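Local coordinates for putative peptidyl-arginine deiminase family protein (Campylobacter jejuni subsp. jejuni serotype O:2, PDB 6B2W) that probably hydrolyses agmatine to N-carbamoylputrescine and ammonia, as an agmatine deiminase of the polyamine pathway in the peptidyl-arginine deiminase family, at residues D106-A111 and L120-N125; V140-E145 and N168-L173; H222-D227 and K238-L243. The protein carries 1 engineered substitution. All coordinates share one frame; numbering follows the deposited sequence.

Contact 1: residues D106-A111 and L120-N125; sequences DFTFNA and LDNAVN. With K (potassium ion), chain D.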
ATOM      1  N   ASP A 106      13.628   6.418   3.549  1.00 34.45           N
ATOM      2  CA  ASP A 106      13.262   7.285   2.429  1.00 34.81           C
ATOM      3  C   ASP A 106      13.885   6.755   1.134  1.00 34.64           C
ATOM      4  O   ASP A 106      14.962   7.191   0.720  1.00 35.06           O
ATOM      5  CB  ASP A 106      13.728   8.723   2.713  1.00 35.47           C
ATOM      6  CG  ASP A 106      13.239   9.731   1.677  1.00 36.06           C
ATOM      7  OD1 ASP A 106      12.171   9.508   1.061  1.00 36.11           O
ATOM      8  OD2 ASP A 106      13.920  10.764   1.479  1.00 36.12           O
ATOM      9  N   PHE A 107      13.195   5.804   0.509  1.00 34.07           N
ATOM     10  CA  PHE A 107      13.614   5.247  -0.774  1.00 33.50           C
ATOM     11  C   PHE A 107      13.350   6.239  -1.890  1.00 34.31           C
ATOM     12  O   PHE A 107      12.489   7.113  -1.763  1.00 34.32           O
ATOM     13  CB  PHE A 107      12.857   3.956  -1.078  1.00 32.87           C
ATOM     14  CG  PHE A 107      13.182   2.832  -0.145  1.00 32.54           C
ATOM     15  CD1 PHE A 107      14.276   2.014  -0.380  1.00 32.09           C
ATOM     16  CD2 PHE A 107      12.396   2.591   0.974  1.00 32.28           C
ATOM     17  CE1 PHE A 107      14.582   0.977   0.482  1.00 31.71           C
ATOM     18  CE2 PHE A 107      12.696   1.555   1.838  1.00 31.88           C
ATOM     19  CZ  PHE A 107      13.791   0.747   1.591  1.00 31.80           C
ATOM     20  N   THR A 108      14.091   6.100  -2.984  1.00 35.45           N
ATOM     21  CA  THR A 108      13.875   6.917  -4.173  1.00 36.47           C
ATOM     22  C   THR A 108      12.617   6.433  -4.909  1.00 37.68           C
ATOM     23  O   THR A 108      12.360   5.230  -4.999  1.00 37.03           O
ATOM     24  CB  THR A 108      15.098   6.877  -5.111  1.00 36.09           C
ATOM     25  OG1 THR A 108      16.279   7.204  -4.369  1.00 35.68           O
ATOM     26  CG2 THR A 108      14.941   7.869  -6.256  1.00 35.93           C
ATOM     27  N   PHE A 109      11.836   7.386  -5.418  1.00 39.17           N
ATOM     28  CA  PHE A 109      10.594   7.107  -6.138  1.00 39.93           C
ATOM     29  C   PHE A 109      10.642   7.759  -7.522  1.00 40.64           C
ATOM     30  O   PHE A 109      10.831   8.970  -7.628  1.00 40.73           O
ATOM     31  CB  PHE A 109       9.409   7.640  -5.326  1.00 40.04           C
ATOM     32  CG  PHE A 109       8.117   7.708  -6.093  1.00 39.87           C
ATOM     33  CD1 PHE A 109       7.321   6.583  -6.245  1.00 39.76           C
ATOM     34  CD2 PHE A 109       7.683   8.909  -6.643  1.00 39.85           C
ATOM     35  CE1 PHE A 109       6.127   6.647  -6.943  1.00 39.89           C
ATOM     36  CE2 PHE A 109       6.490   8.980  -7.341  1.00 39.94           C
ATOM     37  CZ  PHE A 109       5.708   7.849  -7.489  1.00 39.75           C
ATOM     38  N   ASN A 110      10.476   6.950  -8.570  1.00 41.83           N
ATOM     39  CA  ASN A 110      10.540   7.435  -9.958  1.00 42.80           C
ATOM     40  C   ASN A 110       9.230   7.247 -10.739  1.00 43.69           C
ATOM     41  O   ASN A 110       9.234   7.225 -11.970  1.00 44.07           O
ATOM     42  CB  ASN A 110      11.719   6.783 -10.708  1.00 42.32           C
ATOM     43  CG  ASN A 110      11.488   5.315 -11.033  1.00 42.28           C
ATOM     44  OD1 ASN A 110      10.608   4.662 -10.473  1.00 42.06           O
ATOM     45  ND2 ASN A 110      12.291   4.786 -11.948  1.00 43.00           N
ATOM     46  N   ALA A 111       8.119   7.124 -10.014  1.00 44.52           N
ATOM     47  CA  ALA A 111       6.796   6.904 -10.610  1.00 44.98           C
ATOM     48  C   ALA A 111       6.744   5.690 -11.537  1.00 45.30           C
ATOM     49  O   ALA A 111       6.394   5.808 -12.710  1.00 45.84           O
ATOM     50  CB  ALA A 111       6.310   8.156 -11.331  1.00 45.35           C
ATOM     51  N   LEU A 120       8.402  16.042  -7.330  1.00 48.95           N
ATOM     52  CA  LEU A 120       7.738  16.604  -6.146  1.00 48.59           C
ATOM     53  C   LEU A 120       7.386  15.524  -5.117  1.00 47.80           C
ATOM     54  O   LEU A 120       7.685  15.675  -3.932  1.00 46.83           O
ATOM     55  CB  LEU A 120       6.477  17.387  -6.537  1.00 48.73           C
ATOM     56  CG  LEU A 120       6.670  18.705  -7.296  1.00 48.92           C
ATOM     57  CD1 LEU A 120       5.344  19.197  -7.856  1.00 48.73           C
ATOM     58  CD2 LEU A 120       7.291  19.772  -6.405  1.00 48.97           C
ATOM     59  N   ASP A 121       6.753  14.442  -5.571  1.00 47.52           N
ATOM     60  CA  ASP A 121       6.449  13.295  -4.704  1.00 47.03           C
ATOM     61  C   ASP A 121       7.698  12.796  -3.981  1.00 46.84           C
ATOM     62  O   ASP A 121       7.630  12.396  -2.817  1.00 47.11           O
ATOM     63  CB  ASP A 121       5.848  12.134  -5.509  1.00 46.80           C
ATOM     64  CG  ASP A 121       4.394  12.358  -5.885  1.00 47.06           C
ATOM     65  OD1 ASP A 121       3.745  13.273  -5.326  1.00 47.04           O
ATOM     66  OD2 ASP A 121       3.891  11.603  -6.745  1.00 47.17           O
ATOM     67  N   ASN A 122       8.830  12.818  -4.680  1.00 46.15           N
ATOM     68  CA  ASN A 122      10.098  12.351  -4.127  1.00 45.67           C
ATOM     69  C   ASN A 122      10.580  13.202  -2.943  1.00 44.52           C
ATOM     70  O   ASN A 122      11.231  12.685  -2.030  1.00 43.94           O
ATOM     71  CB  ASN A 122      11.176  12.310  -5.227  1.00 46.41           C
ATOM     72  CG  ASN A 122      12.324  11.361  -4.904  1.00 46.43           C
ATOM     73  OD1 ASN A 122      12.108  10.242  -4.432  1.00 46.75           O
ATOM     74  ND2 ASN A 122      13.549  11.798  -5.174  1.00 46.05           N
ATOM     75  N   ALA A 123      10.246  14.492  -2.958  1.00 43.42           N
ATOM     76  CA  ALA A 123      10.705  15.442  -1.942  1.00 42.02           C
ATOM     77  C   ALA A 123       9.728  15.639  -0.783  1.00 41.09           C
ATOM     78  O   ALA A 123       9.987  16.451   0.106  1.00 41.93           O
ATOM     79  CB  ALA A 123      11.002  16.784  -2.596  1.00 41.94           C
ATOM     80  N   VAL A 124       8.616  14.906  -0.780  1.00 39.94           N
ATOM     81  CA  VAL A 124       7.614  15.038   0.282  1.00 39.37           C
ATOM     82  C   VAL A 124       8.162  14.574   1.639  1.00 38.78           C
ATOM     83  O   VAL A 124       7.930  15.225   2.659  1.00 38.15           O
ATOM     84  CB  VAL A 124       6.313  14.268  -0.058  1.00 39.35           C
ATOM     85  CG1 VAL A 124       5.334  14.290   1.111  1.00 39.20           C
ATOM     86  CG2 VAL A 124       5.651  14.867  -1.288  1.00 39.54           C
ATOM     87  N   ASN A 125       8.886  13.456   1.645  1.00 38.12           N
ATOM     88  CA  ASN A 125       9.429  12.893   2.884  1.00 37.70           C
ATOM     89  C   ASN A 125      10.458  13.793   3.569  1.00 37.00           C
ATOM     90  O   ASN A 125      10.407  13.978   4.783  1.00 36.01           O
ATOM     91  CB  ASN A 125      10.037  11.508   2.629  1.00 38.03           C
ATOM     92  CG  ASN A 125       8.989  10.434   2.415  1.00 38.56           C
ATOM     93  OD1 ASN A 125       7.845  10.558   2.859  1.00 39.40           O
ATOM     94  ND2 ASN A 125       9.382   9.359   1.743  1.00 38.80           N
TER
HETATM   95  K     K D 402      11.619   9.555  -1.512  1.00 50.13           K
HETATM   96  O   HOH W   1      12.347  13.069   0.616  1.00 37.35           O
HETATM   97  O   HOH W   2       9.017  11.397  -0.536  1.00 35.95           O

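Contact 2: residues V140-E145 and N168-L173; sequences VDFILE and NRNSHL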
ATOM      1  N   VAL A 140      17.848   6.047   1.523  1.00 41.81           N
ATOM      2  CA  VAL A 140      18.293   4.779   0.955  1.00 41.63           C
ATOM      3  C   VAL A 140      18.371   4.953  -0.553  1.00 42.25           C
ATOM      4  O   VAL A 140      17.373   5.271  -1.206  1.00 41.48           O
ATOM      5  CB  VAL A 140      17.349   3.620   1.325  1.00 41.04           C
ATOM      6  CG1 VAL A 140      17.838   2.312   0.722  1.00 40.80           C
ATOM      7  CG2 VAL A 140      17.253   3.486   2.835  1.00 41.21           C
ATOM      8  N   ASP A 141      19.569   4.752  -1.092  1.00 43.77           N
ATOM      9  CA  ASP A 141      19.849   4.984  -2.505  1.00 44.85           C
ATOM     10  C   ASP A 141      19.369   3.769  -3.304  1.00 44.01           C
ATOM     11  O   ASP A 141      20.166   2.949  -3.758  1.00 45.12           O
ATOM     12  CB  ASP A 141      21.355   5.232  -2.693  1.00 46.19           C
ATOM     13  CG  ASP A 141      21.679   6.017  -3.953  1.00 47.65           C
ATOM     14  OD1 ASP A 141      20.896   5.964  -4.927  1.00 48.04           O
ATOM     15  OD2 ASP A 141      22.733   6.690  -3.966  1.00 48.35           O
ATOM     16  N   PHE A 142      18.052   3.669  -3.462  1.00 42.69           N
ATOM     17  CA  PHE A 142      17.420   2.481  -4.034  1.00 41.70           C
ATOM     18  C   PHE A 142      15.963   2.771  -4.399  1.00 40.32           C
ATOM     19  O   PHE A 142      15.197   3.255  -3.565  1.00 39.02           O
ATOM     20  CB  PHE A 142      17.480   1.327  -3.028  1.00 42.04           C
ATOM     21  CG  PHE A 142      16.996   0.012  -3.575  1.00 42.94           C
ATOM     22  CD1 PHE A 142      17.864  -0.836  -4.249  1.00 43.04           C
ATOM     23  CD2 PHE A 142      15.677  -0.386  -3.402  1.00 43.24           C
ATOM     24  CE1 PHE A 142      17.422  -2.050  -4.749  1.00 43.26           C
ATOM     25  CE2 PHE A 142      15.230  -1.600  -3.901  1.00 43.33           C
ATOM     26  CZ  PHE A 142      16.105  -2.434  -4.573  1.00 43.19           C
ATOM     27  N   ILE A 143      15.591   2.464  -5.642  1.00 39.32           N
ATOM     28  CA  ILE A 143      14.229   2.694  -6.129  1.00 38.58           C
ATOM     29  C   ILE A 143      13.293   1.624  -5.569  1.00 37.40           C
ATOM     30  O   ILE A 143      13.483   0.431  -5.823  1.00 37.46           O
ATOM     31  CB  ILE A 143      14.158   2.684  -7.676  1.00 38.97           C
ATOM     32  CG1 ILE A 143      15.018   3.814  -8.260  1.00 39.73           C
ATOM     33  CG2 ILE A 143      12.714   2.830  -8.154  1.00 38.57           C
ATOM     34  CD1 ILE A 143      15.241   3.728  -9.759  1.00 39.94           C
ATOM     35  N   LEU A 144      12.288   2.055  -4.810  1.00 35.12           N
ATOM     36  CA  LEU A 144      11.314   1.138  -4.232  1.00 33.65           C
ATOM     37  C   LEU A 144      10.002   1.842  -3.914  1.00 32.88           C
ATOM     38  O   LEU A 144      10.004   2.977  -3.432  1.00 32.58           O
ATOM     39  CB  LEU A 144      11.866   0.519  -2.949  1.00 33.38           C
ATOM     40  CG  LEU A 144      11.019  -0.590  -2.316  1.00 33.04           C
ATOM     41  CD1 LEU A 144      11.199  -1.890  -3.081  1.00 33.09           C
ATOM     42  CD2 LEU A 144      11.389  -0.776  -0.855  1.00 32.95           C
ATOM     43  N   GLU A 145       8.892   1.157  -4.189  1.00 32.10           N
ATOM     44  CA  GLU A 145       7.566   1.606  -3.765  1.00 31.66           C
ATOM     45  C   GLU A 145       7.068   0.721  -2.628  1.00 30.38           C
ATOM     46  O   GLU A 145       7.234  -0.498  -2.669  1.00 30.14           O
ATOM     47  CB  GLU A 145       6.564   1.547  -4.921  1.00 32.32           C
ATOM     48  CG  GLU A 145       6.967   2.322  -6.167  1.00 32.56           C
ATOM     49  CD  GLU A 145       7.751   1.482  -7.156  1.00 33.30           C
ATOM     50  OE1 GLU A 145       7.338   0.334  -7.425  1.00 33.84           O
ATOM     51  OE2 GLU A 145       8.778   1.969  -7.677  1.00 34.29           O
ATOM     52  N   ASN A 168      12.731  -1.141 -15.836  1.00 55.29           N
ATOM     53  CA  ASN A 168      12.438   0.258 -15.499  1.00 55.39           C
ATOM     54  C   ASN A 168      12.661   0.631 -14.019  1.00 55.21           C
ATOM     55  O   ASN A 168      12.511   1.799 -13.652  1.00 54.11           O
ATOM     56  CB  ASN A 168      11.011   0.633 -15.942  1.00 54.87           C
ATOM     57  CG  ASN A 168       9.925  -0.055 -15.124  1.00 54.75           C
ATOM     58  OD1 ASN A 168      10.207  -0.835 -14.218  1.00 54.35           O
ATOM     59  ND2 ASN A 168       8.669   0.234 -15.450  1.00 54.77           N
ATOM     60  N   ARG A 169      13.014  -0.351 -13.183  1.00 55.45           N
ATOM     61  CA  ARG A 169      13.290  -0.115 -11.758  1.00 55.41           C
ATOM     62  C   ARG A 169      14.801  -0.066 -11.470  1.00 55.69           C
ATOM     63  O   ARG A 169      15.459   0.916 -11.812  1.00 55.02           O
ATOM     64  CB  ARG A 169      12.602  -1.182 -10.891  1.00 55.06           C
ATOM     65  CG  ARG A 169      11.087  -1.188 -10.949  1.00 54.40           C
ATOM     66  CD  ARG A 169      10.493   0.187 -10.698  1.00 53.79           C
ATOM     67  NE  ARG A 169       9.152   0.087 -10.129  1.00 53.31           N
ATOM     68  CZ  ARG A 169       8.063  -0.284 -10.798  1.00 53.14           C
ATOM     69  NH1 ARG A 169       8.121  -0.601 -12.088  1.00 53.28           N
ATOM     70  NH2 ARG A 169       6.895  -0.340 -10.168  1.00 53.64           N
ATOM     71  N   ASN A 170      15.340  -1.112 -10.839  1.00 56.62           N
ATOM     72  CA  ASN A 170      16.759  -1.192 -10.502  1.00 57.09           C
ATOM     73  C   ASN A 170      17.429  -2.208 -11.413  1.00 56.40           C
ATOM     74  O   ASN A 170      17.938  -3.236 -10.963  1.00 55.31           O
ATOM     75  CB  ASN A 170      16.937  -1.578  -9.033  1.00 58.21           C
ATOM     76  CG  ASN A 170      16.406  -0.518  -8.082  1.00 59.23           C
ATOM     77  OD1 ASN A 170      16.861   0.628  -8.100  1.00 60.17           O
ATOM     78  ND2 ASN A 170      15.445  -0.893  -7.242  1.00 59.39           N
ATOM     79  N   SER A 171      17.411  -1.897 -12.707  1.00 56.97           N
ATOM     80  CA  SER A 171      17.961  -2.763 -13.753  1.00 56.93           C
ATOM     81  C   SER A 171      19.420  -3.150 -13.524  1.00 56.72           C
ATOM     82  O   SER A 171      19.836  -4.250 -13.891  1.00 56.80           O
ATOM     83  CB  SER A 171      17.847  -2.065 -15.108  1.00 56.79           C
ATOM     84  OG  SER A 171      18.296  -0.722 -15.017  1.00 55.92           O
ATOM     85  N   HIS A 172      20.186  -2.245 -12.921  1.00 56.39           N
ATOM     86  CA  HIS A 172      21.623  -2.449 -12.710  1.00 56.09           C
ATOM     87  C   HIS A 172      21.995  -3.546 -11.698  1.00 54.76           C
ATOM     88  O   HIS A 172      23.179  -3.830 -11.521  1.00 54.65           O
ATOM     89  CB  HIS A 172      22.311  -1.124 -12.336  1.00 57.59           C
ATOM     90  CG  HIS A 172      21.919  -0.583 -10.994  1.00 59.07           C
ATOM     91  ND1 HIS A 172      20.836   0.252 -10.811  1.00 59.72           N
ATOM     92  CD2 HIS A 172      22.480  -0.743  -9.771  1.00 59.34           C
ATOM     93  CE1 HIS A 172      20.741   0.574  -9.534  1.00 59.75           C
ATOM     94  NE2 HIS A 172      21.729  -0.014  -8.882  1.00 59.74           N
ATOM     95  N   LEU A 173      21.007  -4.152 -11.035  1.00 53.49           N
ATOM     96  CA  LEU A 173      21.255  -5.332 -10.200  1.00 52.82           C
ATOM     97  C   LEU A 173      20.451  -6.542 -10.683  1.00 51.52           C
ATOM     98  O   LEU A 173      19.550  -6.408 -11.510  1.00 51.37           O
ATOM     99  CB  LEU A 173      20.919  -5.047  -8.734  1.00 53.41           C
ATOM    100  CG  LEU A 173      21.442  -3.739  -8.128  1.00 53.55           C
ATOM    101  CD1 LEU A 173      20.348  -2.684  -8.135  1.00 54.17           C
ATOM    102  CD2 LEU A 173      21.945  -3.950  -6.707  1.00 53.51           C
TER

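Contact 3: residues H222-D227 and K238-L243; sequences HCICED and KMKEEL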
ATOM      1  N   HIS A 222      -5.325 -13.573  -0.624  1.00 25.91           N
ATOM      2  CA  HIS A 222      -4.907 -13.394  -2.021  1.00 26.02           C
ATOM      3  C   HIS A 222      -6.067 -13.439  -3.019  1.00 26.50           C
ATOM      4  O   HIS A 222      -7.095 -14.068  -2.767  1.00 26.78           O
ATOM      5  CB  HIS A 222      -3.875 -14.462  -2.400  1.00 25.90           C
ATOM      6  CG  HIS A 222      -4.450 -15.841  -2.531  1.00 25.73           C
ATOM      7  ND1 HIS A 222      -4.858 -16.365  -3.740  1.00 25.63           N
ATOM      8  CD2 HIS A 222      -4.682 -16.803  -1.606  1.00 25.61           C
ATOM      9  CE1 HIS A 222      -5.318 -17.589  -3.554  1.00 25.59           C
ATOM     10  NE2 HIS A 222      -5.224 -17.879  -2.267  1.00 25.67           N
ATOM     11  N   CYS A 223      -5.865 -12.790  -4.166  1.00 26.69           N
ATOM     12  CA  CYS A 223      -6.866 -12.722  -5.231  1.00 26.78           C
ATOM     13  C   CYS A 223      -6.976 -14.016  -6.048  1.00 27.16           C
ATOM     14  O   CYS A 223      -6.004 -14.762  -6.200  1.00 27.34           O
ATOM     15  CB  CYS A 223      -6.545 -11.563  -6.189  1.00 26.60           C
ATOM     16  SG  CYS A 223      -6.431  -9.927  -5.421  1.00 26.25           S
ATOM     17  N   ILE A 224      -8.179 -14.255  -6.571  1.00 27.54           N
ATOM     18  CA  ILE A 224      -8.455 -15.328  -7.530  1.00 28.03           C
ATOM     19  C   ILE A 224      -9.593 -14.863  -8.422  1.00 28.87           C
ATOM     20  O   ILE A 224     -10.217 -13.839  -8.147  1.00 28.86           O
ATOM     21  CB  ILE A 224      -8.893 -16.639  -6.849  1.00 27.76           C
ATOM     22  CG1 ILE A 224     -10.026 -16.358  -5.865  1.00 27.60           C
ATOM     23  CG2 ILE A 224      -7.713 -17.312  -6.160  1.00 27.77           C
ATOM     24  CD1 ILE A 224     -10.704 -17.601  -5.353  1.00 27.66           C
ATOM     25  N   CYS A 225      -9.872 -15.627  -9.473  1.00 30.42           N
ATOM     26  CA  CYS A 225     -10.932 -15.292 -10.421  1.00 31.77           C
ATOM     27  C   CYS A 225     -11.856 -16.496 -10.608  1.00 32.38           C
ATOM     28  O   CYS A 225     -11.401 -17.578 -10.969  1.00 32.36           O
ATOM     29  CB  CYS A 225     -10.305 -14.875 -11.752  1.00 32.15           C
ATOM     30  SG  CYS A 225     -11.474 -14.413 -13.047  1.00 32.85           S
ATOM     31  N   GLU A 226     -13.146 -16.309 -10.341  1.00 33.32           N
ATOM     32  CA  GLU A 226     -14.122 -17.396 -10.465  1.00 34.45           C
ATOM     33  C   GLU A 226     -14.546 -17.649 -11.922  1.00 35.10           C
ATOM     34  O   GLU A 226     -14.968 -18.756 -12.262  1.00 35.22           O
ATOM     35  CB  GLU A 226     -15.354 -17.121  -9.591  1.00 34.98           C
ATOM     36  CG  GLU A 226     -15.074 -17.137  -8.095  1.00 35.54           C
ATOM     37  CD  GLU A 226     -16.341 -17.192  -7.253  1.00 36.56           C
ATOM     38  OE1 GLU A 226     -16.993 -16.143  -7.065  1.00 36.69           O
ATOM     39  OE2 GLU A 226     -16.685 -18.289  -6.764  1.00 37.46           O
ATOM     40  N   ASP A 227     -14.430 -16.629 -12.772  1.00 35.59           N
ATOM     41  CA  ASP A 227     -14.817 -16.723 -14.183  1.00 36.12           C
ATOM     42  C   ASP A 227     -13.654 -17.256 -15.036  1.00 36.10           C
ATOM     43  O   ASP A 227     -12.642 -16.577 -15.206  1.00 35.76           O
ATOM     44  CB  ASP A 227     -15.266 -15.339 -14.681  1.00 36.74           C
ATOM     45  CG  ASP A 227     -15.870 -15.368 -16.084  1.00 36.81           C
ATOM     46  OD1 ASP A 227     -15.952 -16.452 -16.701  1.00 37.44           O
ATOM     47  OD2 ASP A 227     -16.265 -14.286 -16.571  1.00 36.52           O
ATOM     48  N   LYS A 238      -2.239 -20.045 -11.110  1.00 37.69           N
ATOM     49  CA  LYS A 238      -0.813 -20.333 -10.961  1.00 38.43           C
ATOM     50  C   LYS A 238      -0.228 -19.635  -9.730  1.00 38.41           C
ATOM     51  O   LYS A 238       0.606 -20.210  -9.025  1.00 39.17           O
ATOM     52  CB  LYS A 238      -0.040 -19.912 -12.210  1.00 38.92           C
ATOM     53  CG  LYS A 238      -0.258 -20.808 -13.417  1.00 39.56           C
ATOM     54  CD  LYS A 238       0.411 -20.211 -14.642  1.00 40.42           C
ATOM     55  CE  LYS A 238       0.154 -21.030 -15.895  1.00 40.86           C
ATOM     56  NZ  LYS A 238       0.534 -20.266 -17.117  1.00 41.17           N
ATOM     57  N   MET A 239      -0.665 -18.403  -9.476  1.00 37.57           N
ATOM     58  CA  MET A 239      -0.258 -17.673  -8.273  1.00 37.51           C
ATOM     59  C   MET A 239      -0.749 -18.375  -7.006  1.00 37.43           C
ATOM     60  O   MET A 239      -0.028 -18.439  -6.010  1.00 37.07           O
ATOM     61  CB  MET A 239      -0.788 -16.236  -8.297  1.00 37.13           C
ATOM     62  CG  MET A 239      -0.167 -15.336  -7.236  1.00 36.67           C
ATOM     63  SD  MET A 239      -0.974 -13.730  -7.084  1.00 35.88           S
ATOM     64  CE  MET A 239      -2.442 -14.171  -6.161  1.00 36.23           C
ATOM     65  N   LYS A 240      -1.976 -18.888  -7.048  1.00 37.76           N
ATOM     66  CA  LYS A 240      -2.535 -19.645  -5.930  1.00 37.97           C
ATOM     67  C   LYS A 240      -1.694 -20.881  -5.634  1.00 38.94           C
ATOM     68  O   LYS A 240      -1.497 -21.234  -4.473  1.00 39.42           O
ATOM     69  CB  LYS A 240      -3.977 -20.063  -6.231  1.00 37.58           C
ATOM     70  CG  LYS A 240      -4.626 -20.925  -5.158  1.00 37.05           C
ATOM     71  CD  LYS A 240      -6.052 -21.286  -5.531  1.00 36.82           C
ATOM     72  CE  LYS A 240      -6.595 -22.378  -4.627  1.00 36.90           C
ATOM     73  NZ  LYS A 240      -8.058 -22.582  -4.809  1.00 36.67           N
ATOM     74  N   GLU A 241      -1.213 -21.538  -6.686  1.00 40.13           N
ATOM     75  CA  GLU A 241      -0.377 -22.726  -6.523  1.00 41.15           C
ATOM     76  C   GLU A 241       0.977 -22.383  -5.899  1.00 39.68           C
ATOM     77  O   GLU A 241       1.456 -23.113  -5.034  1.00 39.74           O
ATOM     78  CB  GLU A 241      -0.204 -23.469  -7.856  1.00 42.84           C
ATOM     79  CG  GLU A 241      -1.472 -24.168  -8.351  1.00 44.51           C
ATOM     80  CD  GLU A 241      -1.976 -25.263  -7.414  1.00 45.95           C
ATOM     81  OE1 GLU A 241      -1.148 -26.029  -6.866  1.00 46.59           O
ATOM     82  OE2 GLU A 241      -3.210 -25.364  -7.227  1.00 47.25           O
ATOM     83  N   GLU A 242       1.581 -21.272  -6.321  1.00 38.46           N
ATOM     84  CA  GLU A 242       2.803 -20.771  -5.682  1.00 37.38           C
ATOM     85  C   GLU A 242       2.580 -20.519  -4.193  1.00 37.05           C
ATOM     86  O   GLU A 242       3.420 -20.869  -3.365  1.00 36.72           O
ATOM     87  CB  GLU A 242       3.281 -19.474  -6.342  1.00 37.13           C
ATOM     88  CG  GLU A 242       3.855 -19.646  -7.735  1.00 37.23           C
ATOM     89  CD  GLU A 242       4.294 -18.331  -8.342  1.00 37.23           C
ATOM     90  OE1 GLU A 242       5.276 -17.740  -7.847  1.00 37.54           O
ATOM     91  OE2 GLU A 242       3.658 -17.883  -9.318  1.00 37.06           O
ATOM     92  N   LEU A 243       1.439 -19.918  -3.861  1.00 36.99           N
ATOM     93  CA  LEU A 243       1.105 -19.589  -2.474  1.00 37.06           C
ATOM     94  C   LEU A 243       0.879 -20.823  -1.601  1.00 37.76           C
ATOM     95  O   LEU A 243       1.153 -20.796  -0.400  1.00 38.20           O
ATOM     96  CB  LEU A 243      -0.124 -18.677  -2.419  1.00 36.65           C
ATOM     97  CG  LEU A 243       0.107 -17.230  -2.865  1.00 36.06           C
ATOM     98  CD1 LEU A 243      -1.213 -16.535  -3.145  1.00 35.82           C
ATOM     99  CD2 LEU A 243       0.898 -16.460  -1.820  1.00 36.24           C
TER

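Contact 1: residues D106-A111 and L120-N125
A potassium site fastens the end of strand 101-108 to the turn between helices 119-122 and 124-131, and Asp106 and Asn122 reach it from the two sides. The ion sits 2.6 Å from Asp106 OD1 and 2.6 Å from Phe107 O. Asn122 contributes more loosely, through its side-chain OD1 at 3.0 Å from the potassium and through its backbone O, which is longer still. Asn122 OD1 also accepts the backbone N-H of Phe109 (N to OD1 3.0 Å), the donor lying 41° out of the amide carbonyl plane. Asp106 OD1 is likewise shared: Asn125 ND2 donates to it at 2.9 Å along a nearly straight N-H line (166°), within its own amide plane but from above the carboxylate. CG of Asp106 lies anti to the backbone N (chi1 -173°), which swings the carboxylate toward helix 124-131. OD2 forms a salt bridge with Lys139, and a water bridges it to Asn122 O. Farther along, Phe109 CE2 packs obliquely on Asp121 CB at 3.7 Å. Every protein ligand of the potassium is an oxygen, and the single carboxylate among them is shared with Lys139, so the negative charge is probably balanced by both cations.

Contact 2: residues V140-E145 and N168-L173
Asn170 and Ile143 meet through the Asn170 side-chain amide, which hydrogen-bonds both the backbone N-H and the C=O of Ile143. Asn170 ND2 donates to Ile143 O at 2.8 Å, in the carbonyl plane and on a lone pair, while Asn170 OD1 takes the N-H of Ile143 in a weak bond (N to OD1 3.3 Å). The same ND2 lies over one face of the Phe142 ring, 3.2 Å from CZ and offset toward the rim, with the amide and ring planes 30° apart. CG of Phe142 stands anti to the backbone N (chi1 -173°), and this turns the ring under the amide.

The second polar group is the ion pair of Glu145 and Arg169. The guanidinium presents its NE and NH2 side to the carboxylate: NH2 gives a bond to Glu145 OE1 at 2.9 Å, in the guanidinium plane but from above the carboxylate plane, and NE gives one to Glu145 OE2 at 3.1 Å, from the syn side, with a weak second bond to OE1. The two planes are 51° apart, so the fork is twisted. The remaining donors are also engaged. Arg169 NH1 donates to Asn168 OD1 at 3.0 Å and forms a salt bridge with Asp205, whereas NH2 has a second acceptor in Thr204 O. Glu145 OE1 in turn is hydrogen-bonded to His207 NE2. Alongside the amide, Ile143 CD1 packs on Arg169 O at 3.5 Å.

Thr204 and His207 both line the agmatine pocket, and the Glu145 side chain is about 7 Å from the bound agmatine. The ion pair is thus consistent with a second-shell position in the active site, where a buried glutamate and arginine link the chain after strand 138-141 to the substrate-binding loop around residues 204-207.

Contact 3: residues H222-D227 and K238-L243
In the beta-alpha-beta unit of strand 219-224, helix 233-244 and strand 249-254, His222 is the strand residue that meets the helix most extensively. The axes of 222-224 and 238-243 approach to 8.9 Å at 145° between their directions, so the helix runs back roughly antiparallel to the strand. Leu243 lays its CD1 over one face of the His222 imidazole, a CH-pi contact 3.7 Å from the ring centroid and 27° off the normal. That methyl is shifted toward the rim, with His222 CG its nearest ring atom at 3.4 Å. The leucine and methionine side chains, Leu243 and Met239, each run alongside the histidine, pointing the other way. With CG set between the backbone N and the carbonyl carbon (chi1 71°), the ring is turned so that ND1 can donate to Cys223 O.

Lys240 crosses the histidine obliquely, bringing its CG to 3.8 Å from His222 CE1. Its chain is extended beyond CG and carries NZ to a salt bridge with Glu252 on strand 249-254, so only the aliphatic part serves the histidine. Met239 is bent at its last torsion, which places CE 4.0 Å from His222 CB and 3.6 Å from Cys223 O.

Overall arrangement
Contacts 1, 2 and 3 follow one another along the chain without interleaving, and all lie within the deiminase family region of the protein. Contacts 1 and 2 are neighbours, their centres 12 Å apart. Strands 101-108 and 138-141 are adjacent and parallel in one mixed sheet, and Thr108 extends the pairing through probable backbone hydrogen bonds to Phe142 and Leu144. Both contacts thus reach the same sheet, and the side chains of Phe109 and Glu145 come within about 8 and 7 Å of the bound agmatine. Contact 3 stands apart in another sheet, with centres 32 Å from contact 1 and 28 Å from contact 2, and is packing within a separate beta-alpha-beta unit.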